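Local coordinates for protein alpha-galactosidase (PDB 3MI6) that probably hydrolyses terminal, non-reducing alpha-D-galactose residues in alpha-D-galactosides, as a member of glycoside hydrolase family 36, at residues A118-T123 against Y504-Y509; L174-A179 against W283-Q288; L252-N257 against L500-I505; M451-V456 against F488-T493. All coordinates share one frame; numbering follows the deposited sequence.

Overall arrangement
Helix 500-518 of the catalytic barrel illustrates how one helix can serve as a common platform for joining domains. Contacts 1 and 3 set two loops of the N-terminal beta domain against the first turns of that helix, their centres 8 Å apart; they share Tyr-504 and Ile-505 and meet where Tyr-509 OH lies 2.5 Å from Ser-255 OG. Contact 4, centred 15 Å from contact 3, joins barrel segments beside the same helix. Contact 2 lies within the beta domain, 16 Å from contact 3 between centres, and Trp-283 packs on His-502 and Arg-503. The side chain of Tyr-509 is about 8 Å from that of Trp-478, predicted to bind substrate; contacts 2 and 4 are remote from such residues.

Contact 1 of 4, residues A118-T123 against Y504-Y509; sequences ANLPST and YILGVY
The ring of Tyr-509 is sandwiched: on one face lies Pro-121, while the opposite face has Ile-505 O, from one turn earlier in the same helix, 3.7 Å above its plane and displaced toward the rim. The proline side is a CH-pi contact, with Pro-121 CD 3.4 Å from the centroid of the Tyr-509 ring and 20° off its normal. Pro-121 CG leans further along the ring and comes within 3.5 Å of Tyr-509 CZ. Tyr-509 CG is anti to its own carbonyl carbon (chi1 -65°) and hence beside the backbone N, which bonds to Ile-505 O; this brings the ring over that oxygen. Leu-120 contributes one methyl, CD2, which reaches Leu-506 CD2 at 3.6 Å and Tyr-509 CE2 at 3.8 Å. The contact is thus a domain interface: a loop between strands 103-112 and 132-140 of the N-terminal beta domain rests on helix 500-518 of the (beta/alpha)8 barrel. Beyond the ring, Tyr-509 OH and Ser-255 OG, in a second loop of the beta domain, share a hydrogen bond. An alanine in place of Tyr-509 would probably leave Pro-121 CD and CG without their aromatic face and Ser-255 without one hydroxyl partner.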
loop_
_atom_site.group_PDB
_atom_site.type_symbol
_atom_site.label_atom_id
_atom_site.label_comp_id
_atom_site.label_asym_id
_atom_site.label_seq_id
_atom_site.Cartn_x
_atom_site.Cartn_y
_atom_site.Cartn_z
ATOM N N ALA D 118 43.140 17.927 10.012
ATOM C CA ALA D 118 43.830 19.140 10.371
ATOM C C ALA D 118 42.845 20.274 10.596
ATOM O O ALA D 118 42.839 20.884 11.667
ATOM C CB ALA D 118 44.864 19.511 9.314
ATOM N N ASN D 119 42.009 20.559 9.601
ATOM C CA ASN D 119 41.163 21.748 9.681
ATOM C C ASN D 119 39.655 21.519 9.720
ATOM O O ASN D 119 38.896 22.485 9.750
ATOM C CB ASN D 119 41.489 22.704 8.544
ATOM C CG ASN D 119 42.932 23.099 8.532
ATOM O OD1 ASN D 119 43.642 22.875 7.543
ATOM N ND2 ASN D 119 43.394 23.681 9.645
ATOM N N LEU D 120 39.234 20.255 9.715
ATOM C CA LEU D 120 37.823 19.909 9.706
ATOM C C LEU D 120 37.436 19.162 10.973
ATOM O O LEU D 120 38.235 18.404 11.515
ATOM C CB LEU D 120 37.517 19.007 8.510
ATOM C CG LEU D 120 37.373 19.627 7.130
ATOM C CD1 LEU D 120 37.426 18.550 6.057
ATOM C CD2 LEU D 120 36.080 20.413 7.066
ATOM N N PRO D 121 36.198 19.357 11.437
ATOM C CA PRO D 121 35.644 18.511 12.501
ATOM C C PRO D 121 35.720 17.073 12.028
ATOM O O PRO D 121 35.526 16.828 10.838
ATOM C CB PRO D 121 34.181 18.943 12.577
ATOM C CG PRO D 121 33.910 19.653 11.263
ATOM C CD PRO D 121 35.199 20.257 10.843
ATOM N N SER D 122 36.010 16.136 12.917
ATOM C CA SER D 122 36.296 14.780 12.472
ATOM C C SER D 122 36.367 13.791 13.616
ATOM O O SER D 122 36.185 14.143 14.781
ATOM C CB SER D 122 37.615 14.751 11.695
ATOM O OG SER D 122 38.672 15.286 12.480
ATOM N N THR D 123 36.652 12.543 13.272
ATOM C CA THR D 123 36.575 11.469 14.248
ATOM C C THR D 123 37.926 11.055 14.778
ATOM O O THR D 123 38.922 11.113 14.083
ATOM C CB THR D 123 35.875 10.256 13.661
ATOM O OG1 THR D 123 36.379 10.026 12.338
ATOM C CG2 THR D 123 34.389 10.523 13.601
ATOM N N TYR D 504 33.773 29.243 3.153
ATOM C CA TYR D 504 32.993 29.921 4.166
ATOM C C TYR D 504 32.807 28.979 5.348
ATOM O O TYR D 504 32.953 29.359 6.514
ATOM C CB TYR D 504 31.645 30.333 3.588
ATOM C CG TYR D 504 30.642 30.824 4.606
ATOM C CD1 TYR D 504 30.061 29.949 5.509
ATOM C CD2 TYR D 504 30.257 32.157 4.642
ATOM C CE1 TYR D 504 29.143 30.385 6.425
ATOM C CE2 TYR D 504 29.341 32.604 5.547
ATOM C CZ TYR D 504 28.779 31.717 6.441
ATOM O OH TYR D 504 27.847 32.154 7.357
ATOM N N ILE D 505 32.501 27.728 5.040
ATOM C CA ILE D 505 32.335 26.742 6.082
ATOM C C ILE D 505 33.657 26.507 6.853
ATOM O O ILE D 505 33.684 26.571 8.081
ATOM C CB ILE D 505 31.577 25.482 5.538
ATOM C CG1 ILE D 505 30.170 25.453 6.139
ATOM C CG2 ILE D 505 32.308 24.176 5.788
ATOM C CD1 ILE D 505 30.149 25.792 7.606
ATOM N N LEU D 506 34.760 26.305 6.142
ATOM C CA LEU D 506 36.053 26.190 6.805
ATOM C C LEU D 506 36.287 27.379 7.741
ATOM O O LEU D 506 36.811 27.223 8.838
ATOM C CB LEU D 506 37.180 26.073 5.782
ATOM C CG LEU D 506 37.115 24.827 4.897
ATOM C CD1 LEU D 506 38.241 24.810 3.884
ATOM C CD2 LEU D 506 37.106 23.549 5.723
ATOM N N GLY D 507 35.879 28.567 7.306
ATOM C CA GLY D 507 35.958 29.753 8.138
ATOM C C GLY D 507 35.219 29.632 9.466
ATOM O O GLY D 507 35.766 29.984 10.536
ATOM N N VAL D 508 33.973 29.150 9.405
ATOM C CA VAL D 508 33.192 28.937 10.604
ATOM C C VAL D 508 33.973 27.966 11.477
ATOM O O VAL D 508 34.190 28.237 12.654
ATOM C CB VAL D 508 31.727 28.468 10.292
ATOM C CG1 VAL D 508 31.035 27.819 11.517
ATOM C CG2 VAL D 508 30.901 29.630 9.799
ATOM N N TYR D 509 34.452 26.864 10.914
ATOM C CA TYR D 509 35.221 25.938 11.738
ATOM C C TYR D 509 36.440 26.627 12.347
ATOM O O TYR D 509 36.717 26.484 13.540
ATOM C CB TYR D 509 35.641 24.693 10.964
ATOM C CG TYR D 509 34.476 23.853 10.531
ATOM C CD1 TYR D 509 33.321 23.803 11.291
ATOM C CD2 TYR D 509 34.528 23.111 9.371
ATOM C CE1 TYR D 509 32.247 23.037 10.916
ATOM C CE2 TYR D 509 33.444 22.341 8.975
ATOM C CZ TYR D 509 32.302 22.309 9.758
ATOM O OH TYR D 509 31.217 21.541 9.380
#

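Contact 2 of 4, residues L174-A179 against W283-Q288; sequences LVLNRA and WNLAPQ
Leu-176 meets Trp-283 first through its CB, which lies 3.7 Å from Trp-283 O and 4.2 Å from Trp-283 CB. Its CG, anti to the carbonyl carbon (chi1 -65°), stands 4.1 Å from Trp-283 O and 4.5 Å from Leu-285 CD2. The side chain also touches Val-92, Phe-166 and Phe-291, from three other strands of the domain. The backbones beneath form a short antiparallel pairing in the N-terminal beta domain, where strand 283-285 runs beside strand 174-176. Two hydrogen-bonded pairs, Leu-174 with Leu-285 and Leu-176 with Trp-283, flank the non-hydrogen-bonded pair of Val-175 and Asn-284. Of the four bonds, Leu-176 N to Trp-283 O is nearly straight at 176°, although the donor sits above the carbonyl plane; Trp-283 N returns a bond of 2.8 Å to Leu-176 O. On the other face of the sheet, Val-175 and Asn-284 lie side by side and point the same way, with Val-175 CG2 3.7 Å from Asn-284 OD1. Two N-H groups of Asn-284 bond to the barrel domain: ND2 to Asp-495 O and the backbone N to Glu-499 OE2. At Asn-177 the chain of strand 174-186 turns a corner.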
loop_
_atom_site.group_PDB
_atom_site.type_symbol
_atom_site.label_atom_id
_atom_site.label_comp_id
_atom_site.label_asym_id
_atom_site.label_seq_id
_atom_site.Cartn_x
_atom_site.Cartn_y
_atom_site.Cartn_z
ATOM N N LEU D 174 45.009 21.240 -11.721
ATOM C CA LEU D 174 43.876 20.315 -11.811
ATOM C C LEU D 174 42.656 20.904 -11.097
ATOM O O LEU D 174 42.801 21.573 -10.072
ATOM C CB LEU D 174 44.226 18.961 -11.205
ATOM C CG LEU D 174 45.260 18.072 -11.894
ATOM C CD1 LEU D 174 45.604 16.935 -10.967
ATOM C CD2 LEU D 174 44.771 17.552 -13.251
ATOM N N VAL D 175 41.460 20.674 -11.637
ATOM C CA VAL D 175 40.250 21.168 -10.980
ATOM C C VAL D 175 39.368 20.022 -10.489
ATOM O O VAL D 175 39.116 19.082 -11.237
ATOM C CB VAL D 175 39.433 22.097 -11.900
ATOM C CG1 VAL D 175 38.258 22.678 -11.136
ATOM C CG2 VAL D 175 40.317 23.213 -12.430
ATOM N N LEU D 176 38.933 20.079 -9.227
ATOM C CA LEU D 176 37.977 19.097 -8.716
ATOM C C LEU D 176 36.567 19.619 -8.893
ATOM O O LEU D 176 36.171 20.565 -8.197
ATOM C CB LEU D 176 38.184 18.841 -7.234
ATOM C CG LEU D 176 39.478 18.194 -6.795
ATOM C CD1 LEU D 176 39.405 17.994 -5.316
ATOM C CD2 LEU D 176 39.657 16.878 -7.497
ATOM N N ASN D 177 35.807 19.010 -9.804
ATOM C CA ASN D 177 34.420 19.425 -10.006
ATOM C C ASN D 177 33.467 18.746 -9.023
ATOM O O ASN D 177 32.386 19.249 -8.718
ATOM C CB ASN D 177 33.963 19.122 -11.432
ATOM C CG ASN D 177 34.949 19.586 -12.473
ATOM O OD1 ASN D 177 34.997 20.763 -12.818
ATOM N ND2 ASN D 177 35.728 18.655 -12.996
ATOM N N ARG D 178 33.899 17.595 -8.532
ATOM C CA ARG D 178 33.092 16.752 -7.681
ATOM C C ARG D 178 34.020 15.941 -6.784
ATOM O O ARG D 178 34.884 15.215 -7.276
ATOM C CB ARG D 178 32.246 15.822 -8.554
ATOM C CG ARG D 178 31.492 14.748 -7.822
ATOM C CD ARG D 178 30.696 13.934 -8.826
ATOM N NE ARG D 178 29.715 14.773 -9.496
ATOM C CZ ARG D 178 28.407 14.540 -9.486
ATOM N NH1 ARG D 178 27.923 13.464 -8.863
ATOM N NH2 ARG D 178 27.586 15.385 -10.104
ATOM N N ALA D 179 33.848 16.074 -5.473
ATOM C CA ALA D 179 34.681 15.362 -4.516
ATOM C C ALA D 179 33.827 14.790 -3.395
ATOM O O ALA D 179 33.896 15.260 -2.259
ATOM C CB ALA D 179 35.721 16.281 -3.949
ATOM N N TRP D 283 36.973 22.932 -6.841
ATOM C CA TRP D 283 38.152 23.264 -6.059
ATOM C C TRP D 283 39.434 23.252 -6.869
ATOM O O TRP D 283 39.857 22.192 -7.334
ATOM C CB TRP D 283 38.280 22.306 -4.899
ATOM C CG TRP D 283 39.273 22.748 -3.942
ATOM C CD1 TRP D 283 40.590 22.419 -3.920
ATOM C CD2 TRP D 283 39.051 23.622 -2.850
ATOM N NE1 TRP D 283 41.209 23.035 -2.870
ATOM C CE2 TRP D 283 40.284 23.784 -2.192
ATOM C CE3 TRP D 283 37.929 24.285 -2.357
ATOM C CZ2 TRP D 283 40.429 24.582 -1.070
ATOM C CZ3 TRP D 283 38.072 25.083 -1.240
ATOM C CH2 TRP D 283 39.317 25.228 -0.613
ATOM N N ASN D 284 40.050 24.426 -7.022
ATOM C CA ASN D 284 41.315 24.558 -7.748
ATOM C C ASN D 284 42.500 23.990 -6.982
ATOM O O ASN D 284 42.903 24.504 -5.935
ATOM C CB ASN D 284 41.595 26.010 -8.137
ATOM C CG ASN D 284 40.563 26.565 -9.091
ATOM O OD1 ASN D 284 40.524 26.199 -10.266
ATOM N ND2 ASN D 284 39.713 27.458 -8.590
ATOM N N LEU D 285 43.058 22.924 -7.538
ATOM C CA LEU D 285 44.123 22.171 -6.902
ATOM C C LEU D 285 45.438 22.473 -7.625
ATOM O O LEU D 285 45.778 21.837 -8.636
ATOM C CB LEU D 285 43.793 20.677 -6.975
ATOM C CG LEU D 285 44.437 19.662 -6.037
ATOM C CD1 LEU D 285 44.139 19.993 -4.582
ATOM C CD2 LEU D 285 43.944 18.271 -6.403
ATOM N N ALA D 286 46.162 23.466 -7.122
ATOM C CA ALA D 286 47.444 23.825 -7.703
ATOM C C ALA D 286 48.464 22.692 -7.513
ATOM O O ALA D 286 48.250 21.771 -6.715
ATOM C CB ALA D 286 47.947 25.088 -7.072
ATOM N N PRO D 287 49.580 22.749 -8.252
ATOM C CA PRO D 287 50.636 21.776 -7.972
ATOM C C PRO D 287 51.080 21.800 -6.495
ATOM O O PRO D 287 51.205 22.879 -5.895
ATOM C CB PRO D 287 51.769 22.233 -8.892
ATOM C CG PRO D 287 51.082 22.938 -10.002
ATOM C CD PRO D 287 49.929 23.640 -9.370
ATOM N N GLN D 288 51.294 20.603 -5.941
ATOM C CA GLN D 288 51.743 20.400 -4.557
ATOM C C GLN D 288 50.615 20.634 -3.560
ATOM O O GLN D 288 50.838 20.642 -2.346
ATOM C CB GLN D 288 52.957 21.286 -4.199
ATOM C CG GLN D 288 54.166 21.161 -5.126
ATOM C CD GLN D 288 54.524 19.716 -5.451
ATOM O OE1 GLN D 288 54.909 19.405 -6.585
ATOM N NE2 GLN D 288 54.385 18.824 -4.467
#

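Contact 3 of 4, residues L252-N257 against L500-I505; sequences LVYSGN and LPHRYI
Ser-255 OG is gripped by two groups, Tyr-509 OH and Asp-535 OD1, while the CB that carries it approaches Ile-505 CD1 at 4.1 Å. The polar end is thereby satisfied outside the contact, and the interface proper is mostly apolar. Ile-505 divides its atoms among three consecutive residues of the loop. Besides CD1 at Ser-255, its CG1 lies 3.7 Å from Gly-256 CA and its CG2 3.5 Å from Tyr-254 CE1. A CB at Gly-256 would point toward the helix and press on Ile-505 CG1, so the bare backbone lets the loop come close. The Tyr-254 ring, its CG anti to the backbone N (chi1 -166°), meets the His-502 ring at the rims without stacking, with centroids 5.5 Å apart and planes inclined at 34°. Gly-256 N sits 3.5 Å above one face of the tyrosine ring, displaced toward the rim. In fold terms, the loop linking strands 247-252 and 258-264 of the beta domain packs on the first turns of helix 500-518, a helix that follows barrel strand 475-478. Ile-505 is about 8 Å, side chain to side chain, from Met-480, predicted to bind substrate. An alanine in place of Tyr-254 would probably open a gap beside Ile-505 CG2 and leave Gly-256 N without the ring it lies over. At the start of the helix, Asn-257 brings its ND2 to 3.8 Å from Pro-501 CB, in packing without a bond. Its OD1 is instead taken by Met-223 N.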
loop_
_atom_site.group_PDB
_atom_site.type_symbol
_atom_site.label_atom_id
_atom_site.label_comp_id
_atom_site.label_asym_id
_atom_site.label_seq_id
_atom_site.Cartn_x
_atom_site.Cartn_y
_atom_site.Cartn_z
ATOM N N LEU D 252 27.276 12.564 7.955
ATOM C CA LEU D 252 28.299 13.388 7.330
ATOM C C LEU D 252 28.817 14.433 8.298
ATOM O O LEU D 252 28.058 15.279 8.749
ATOM C CB LEU D 252 27.670 14.116 6.158
ATOM C CG LEU D 252 28.353 14.038 4.811
ATOM C CD1 LEU D 252 28.325 15.437 4.146
ATOM C CD2 LEU D 252 29.775 13.464 4.950
ATOM N N VAL D 253 30.102 14.409 8.627
ATOM C CA VAL D 253 30.593 15.471 9.496
ATOM C C VAL D 253 30.896 16.733 8.703
ATOM O O VAL D 253 32.037 17.010 8.414
ATOM C CB VAL D 253 31.830 15.064 10.248
ATOM C CG1 VAL D 253 32.038 16.029 11.404
ATOM C CG2 VAL D 253 31.687 13.645 10.732
ATOM N N TYR D 254 29.856 17.484 8.361
ATOM C CA TYR D 254 29.960 18.666 7.518
ATOM C C TYR D 254 28.746 19.530 7.805
ATOM O O TYR D 254 27.744 19.033 8.286
ATOM C CB TYR D 254 29.982 18.252 6.047
ATOM C CG TYR D 254 30.425 19.355 5.120
ATOM C CD1 TYR D 254 31.653 19.980 5.300
ATOM C CD2 TYR D 254 29.612 19.773 4.063
ATOM C CE1 TYR D 254 32.057 20.993 4.460
ATOM C CE2 TYR D 254 30.001 20.787 3.217
ATOM C CZ TYR D 254 31.228 21.393 3.417
ATOM O OH TYR D 254 31.625 22.415 2.587
ATOM N N SER D 255 28.818 20.823 7.541
ATOM C CA SER D 255 27.737 21.710 7.954
ATOM C C SER D 255 27.331 22.648 6.842
ATOM O O SER D 255 26.552 23.570 7.063
ATOM C CB SER D 255 28.155 22.546 9.171
ATOM O OG SER D 255 28.861 21.757 10.107
ATOM N N GLY D 256 27.884 22.424 5.656
ATOM C CA GLY D 256 27.623 23.274 4.513
ATOM C C GLY D 256 26.816 22.513 3.492
ATOM O O GLY D 256 26.011 21.653 3.858
ATOM N N ASN D 257 27.025 22.819 2.213
ATOM C CA ASN D 257 26.259 22.178 1.157
ATOM C C ASN D 257 26.501 20.687 1.094
ATOM O O ASN D 257 27.636 20.251 0.975
ATOM C CB ASN D 257 26.607 22.801 -0.172
ATOM C CG ASN D 257 26.106 24.203 -0.282
ATOM O OD1 ASN D 257 25.301 24.636 0.529
ATOM N ND2 ASN D 257 26.564 24.925 -1.294
ATOM N N LEU D 500 33.678 29.238 -2.673
ATOM C CA LEU D 500 33.224 30.091 -1.580
ATOM C C LEU D 500 32.455 29.269 -0.558
ATOM O O LEU D 500 32.785 29.288 0.627
ATOM C CB LEU D 500 32.356 31.228 -2.100
ATOM C CG LEU D 500 32.261 32.572 -1.371
ATOM C CD1 LEU D 500 31.025 33.329 -1.867
ATOM C CD2 LEU D 500 32.226 32.445 0.148
ATOM N N PRO D 501 31.424 28.532 -1.006
ATOM C CA PRO D 501 30.653 27.811 0.003
ATOM C C PRO D 501 31.527 26.981 0.927
ATOM O O PRO D 501 31.404 27.123 2.130
ATOM C CB PRO D 501 29.721 26.939 -0.837
ATOM C CG PRO D 501 29.486 27.762 -2.056
ATOM C CD PRO D 501 30.820 28.397 -2.345
ATOM N N HIS D 502 32.403 26.141 0.398
ATOM C CA HIS D 502 33.217 25.319 1.287
ATOM C C HIS D 502 34.178 26.140 2.141
ATOM O O HIS D 502 34.441 25.805 3.298
ATOM C CB HIS D 502 33.991 24.268 0.517
ATOM C CG HIS D 502 34.710 23.302 1.395
ATOM N ND1 HIS D 502 36.067 23.100 1.320
ATOM C CD2 HIS D 502 34.262 22.492 2.380
ATOM C CE1 HIS D 502 36.423 22.195 2.212
ATOM N NE2 HIS D 502 35.348 21.813 2.871
ATOM N N ARG D 503 34.708 27.219 1.573
ATOM C CA ARG D 503 35.669 28.034 2.290
ATOM C C ARG D 503 34.968 28.740 3.430
ATOM O O ARG D 503 35.493 28.818 4.541
ATOM C CB ARG D 503 36.348 29.033 1.352
ATOM C CG ARG D 503 37.468 28.435 0.525
ATOM C CD ARG D 503 38.037 29.436 -0.458
ATOM N NE ARG D 503 39.157 28.861 -1.198
ATOM C CZ ARG D 503 40.414 28.870 -0.766
ATOM N NH1 ARG D 503 40.708 29.423 0.409
ATOM N NH2 ARG D 503 41.373 28.323 -1.500
ATOM N N TYR D 504 33.773 29.243 3.153
ATOM C CA TYR D 504 32.993 29.921 4.166
ATOM C C TYR D 504 32.807 28.979 5.348
ATOM O O TYR D 504 32.953 29.359 6.514
ATOM C CB TYR D 504 31.645 30.333 3.588
ATOM C CG TYR D 504 30.642 30.824 4.606
ATOM C CD1 TYR D 504 30.061 29.949 5.509
ATOM C CD2 TYR D 504 30.257 32.157 4.642
ATOM C CE1 TYR D 504 29.143 30.385 6.425
ATOM C CE2 TYR D 504 29.341 32.604 5.547
ATOM C CZ TYR D 504 28.779 31.717 6.441
ATOM O OH TYR D 504 27.847 32.154 7.357
ATOM N N ILE D 505 32.501 27.728 5.040
ATOM C CA ILE D 505 32.335 26.742 6.082
ATOM C C ILE D 505 33.657 26.507 6.853
ATOM O O ILE D 505 33.684 26.571 8.081
ATOM C CB ILE D 505 31.577 25.482 5.538
ATOM C CG1 ILE D 505 30.170 25.453 6.139
ATOM C CG2 ILE D 505 32.308 24.176 5.788
ATOM C CD1 ILE D 505 30.149 25.792 7.606
#

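Contact 4 of 4, residues M451-V456 against F488-T493; sequences MARPEV and FSSRLT
Glu-455 and Arg-491 form the ionic link between the segments, Glu-455 OE1 standing 2.8 Å from Arg-491 NH1. Carboxylate and guanidinium are nearly coplanar, 26° apart, so the oxygen meets the guanidinium at its edge. The other oxygen is spoken for as well: Glu-455 OE2 lies 2.8 Å from Arg-453 NH1 in a salt bridge whose hydrogen bond is weak. One carboxylate thus serves two arginines, and would probably ease the repulsion between NH1 of Arg-453 and NH1 of Arg-491, 5.8 Å apart. Arg-453 NH2 gives a weak, bent bond of 2.6 Å to Ser-490 OG, and its NE and NH1 have long, weak ion pairs with Asp-450 and Asp-430. Apolar parts fill in beneath these charges. Arg-453 CG packs 3.8 Å from Arg-491 CB, which also lies over a face of the Arg-453 guanidinium, while Pro-454 CD covers one face of the Arg-491 guanidinium, 3.7 Å from NH1. Arg-491 projects from a type I beta turn running from Ser-489 to Leu-492. Ser-489 OG accepts a weak bond from Arg-491 N, but its stronger partner is Asp-450 OD2. Arg-453 occupies the N-cap position of helix 454-471, and its O receives Val-456 N at 2.9 Å. That helix precedes barrel strand 475-478, and the turn lies in the loop between this strand and helix 500-518, on which Met-451 (selenomethionine), Ala-452, Ser-489 and Leu-492 all pack.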
loop_
_atom_site.group_PDB
_atom_site.type_symbol
_atom_site.label_atom_id
_atom_site.label_comp_id
_atom_site.label_asym_id
_atom_site.label_seq_id
_atom_site.Cartn_x
_atom_site.Cartn_y
_atom_site.Cartn_z
HETATM N N MSE D 451 33.108 34.967 5.486
HETATM C CA MSE D 451 33.913 34.118 6.361
HETATM C C MSE D 451 35.098 33.483 5.655
HETATM O O MSE D 451 35.920 32.828 6.282
HETATM C CB MSE D 451 33.051 32.992 6.940
HETATM C CG MSE D 451 31.903 33.456 7.821
HETATM SE SE MSE D 451 32.531 34.370 9.435
HETATM C CE MSE D 451 33.601 32.935 10.201
ATOM N N ALA D 452 35.164 33.642 4.341
ATOM C CA ALA D 452 36.238 33.046 3.567
ATOM C C ALA D 452 37.522 33.837 3.768
ATOM O O ALA D 452 38.608 33.356 3.453
ATOM C CB ALA D 452 35.870 32.994 2.098
ATOM N N ARG D 453 37.392 35.053 4.297
ATOM C CA ARG D 453 38.539 35.920 4.542
ATOM C C ARG D 453 39.080 35.737 5.952
ATOM O O ARG D 453 38.357 35.921 6.931
ATOM C CB ARG D 453 38.146 37.380 4.359
ATOM C CG ARG D 453 37.568 37.717 3.018
ATOM C CD ARG D 453 36.681 38.934 3.134
ATOM N NE ARG D 453 36.540 39.606 1.851
ATOM C CZ ARG D 453 37.125 40.760 1.545
ATOM N NH1 ARG D 453 37.884 41.385 2.440
ATOM N NH2 ARG D 453 36.940 41.295 0.345
ATOM N N PRO D 454 40.359 35.377 6.059
ATOM C CA PRO D 454 40.990 35.229 7.372
ATOM C C PRO D 454 41.031 36.529 8.177
ATOM O O PRO D 454 41.173 36.478 9.392
ATOM C CB PRO D 454 42.399 34.742 7.024
ATOM C CG PRO D 454 42.227 34.042 5.722
ATOM C CD PRO D 454 41.185 34.819 4.978
ATOM N N GLU D 455 40.909 37.682 7.535
ATOM C CA GLU D 455 40.853 38.916 8.312
ATOM C C GLU D 455 39.545 38.966 9.096
ATOM O O GLU D 455 39.487 39.492 10.201
ATOM C CB GLU D 455 41.057 40.176 7.439
ATOM C CG GLU D 455 40.023 40.425 6.328
ATOM C CD GLU D 455 40.474 39.939 4.933
ATOM O OE1 GLU D 455 41.188 38.903 4.836
ATOM O OE2 GLU D 455 40.096 40.593 3.929
ATOM N N VAL D 456 38.498 38.394 8.520
ATOM C CA VAL D 456 37.193 38.387 9.163
ATOM C C VAL D 456 37.170 37.497 10.404
ATOM O O VAL D 456 36.669 37.904 11.452
ATOM C CB VAL D 456 36.086 37.957 8.182
ATOM C CG1 VAL D 456 34.753 37.824 8.896
ATOM C CG2 VAL D 456 35.986 38.958 7.047
ATOM N N PHE D 488 29.409 35.896 -3.733
ATOM C CA PHE D 488 30.637 36.355 -4.345
ATOM C C PHE D 488 31.652 36.706 -3.275
ATOM O O PHE D 488 31.298 37.164 -2.199
ATOM C CB PHE D 488 30.372 37.554 -5.262
ATOM C CG PHE D 488 31.521 37.873 -6.190
ATOM C CD1 PHE D 488 32.468 38.830 -5.844
ATOM C CD2 PHE D 488 31.652 37.217 -7.404
ATOM C CE1 PHE D 488 33.527 39.129 -6.693
ATOM C CE2 PHE D 488 32.695 37.504 -8.250
ATOM C CZ PHE D 488 33.643 38.470 -7.894
ATOM N N SER D 489 32.921 36.471 -3.569
ATOM C CA SER D 489 33.991 36.882 -2.685
ATOM C C SER D 489 35.017 37.627 -3.526
ATOM O O SER D 489 35.504 37.101 -4.525
ATOM C CB SER D 489 34.628 35.656 -2.028
ATOM O OG SER D 489 35.684 36.013 -1.151
ATOM N N SER D 490 35.327 38.858 -3.142
ATOM C CA SER D 490 36.374 39.617 -3.826
ATOM C C SER D 490 37.761 39.073 -3.471
ATOM O O SER D 490 38.746 39.321 -4.169
ATOM C CB SER D 490 36.269 41.108 -3.499
ATOM O OG SER D 490 36.107 41.328 -2.108
ATOM N N ARG D 491 37.817 38.313 -2.383
ATOM C CA ARG D 491 39.048 37.705 -1.901
ATOM C C ARG D 491 39.497 36.560 -2.796
ATOM O O ARG D 491 40.645 36.126 -2.740
ATOM C CB ARG D 491 38.828 37.180 -0.481
ATOM C CG ARG D 491 39.968 36.349 0.070
ATOM C CD ARG D 491 41.254 37.163 0.073
ATOM N NE ARG D 491 42.355 36.404 0.654
ATOM C CZ ARG D 491 42.800 36.572 1.894
ATOM N NH1 ARG D 491 42.229 37.487 2.675
ATOM N NH2 ARG D 491 43.814 35.838 2.346
ATOM N N LEU D 492 38.583 36.055 -3.609
ATOM C CA LEU D 492 38.886 34.903 -4.447
ATOM C C LEU D 492 38.932 35.358 -5.895
ATOM O O LEU D 492 38.316 36.365 -6.249
ATOM C CB LEU D 492 37.839 33.803 -4.252
ATOM C CG LEU D 492 37.616 33.335 -2.808
ATOM C CD1 LEU D 492 36.388 32.441 -2.695
ATOM C CD2 LEU D 492 38.841 32.611 -2.259
ATOM N N THR D 493 39.673 34.637 -6.730
ATOM C CA THR D 493 39.744 34.984 -8.138
ATOM C C THR D 493 38.473 34.531 -8.855
ATOM O O THR D 493 37.561 33.995 -8.235
ATOM C CB THR D 493 40.988 34.381 -8.797
ATOM O OG1 THR D 493 40.818 32.970 -8.961
ATOM C CG2 THR D 493 42.205 34.639 -7.938
#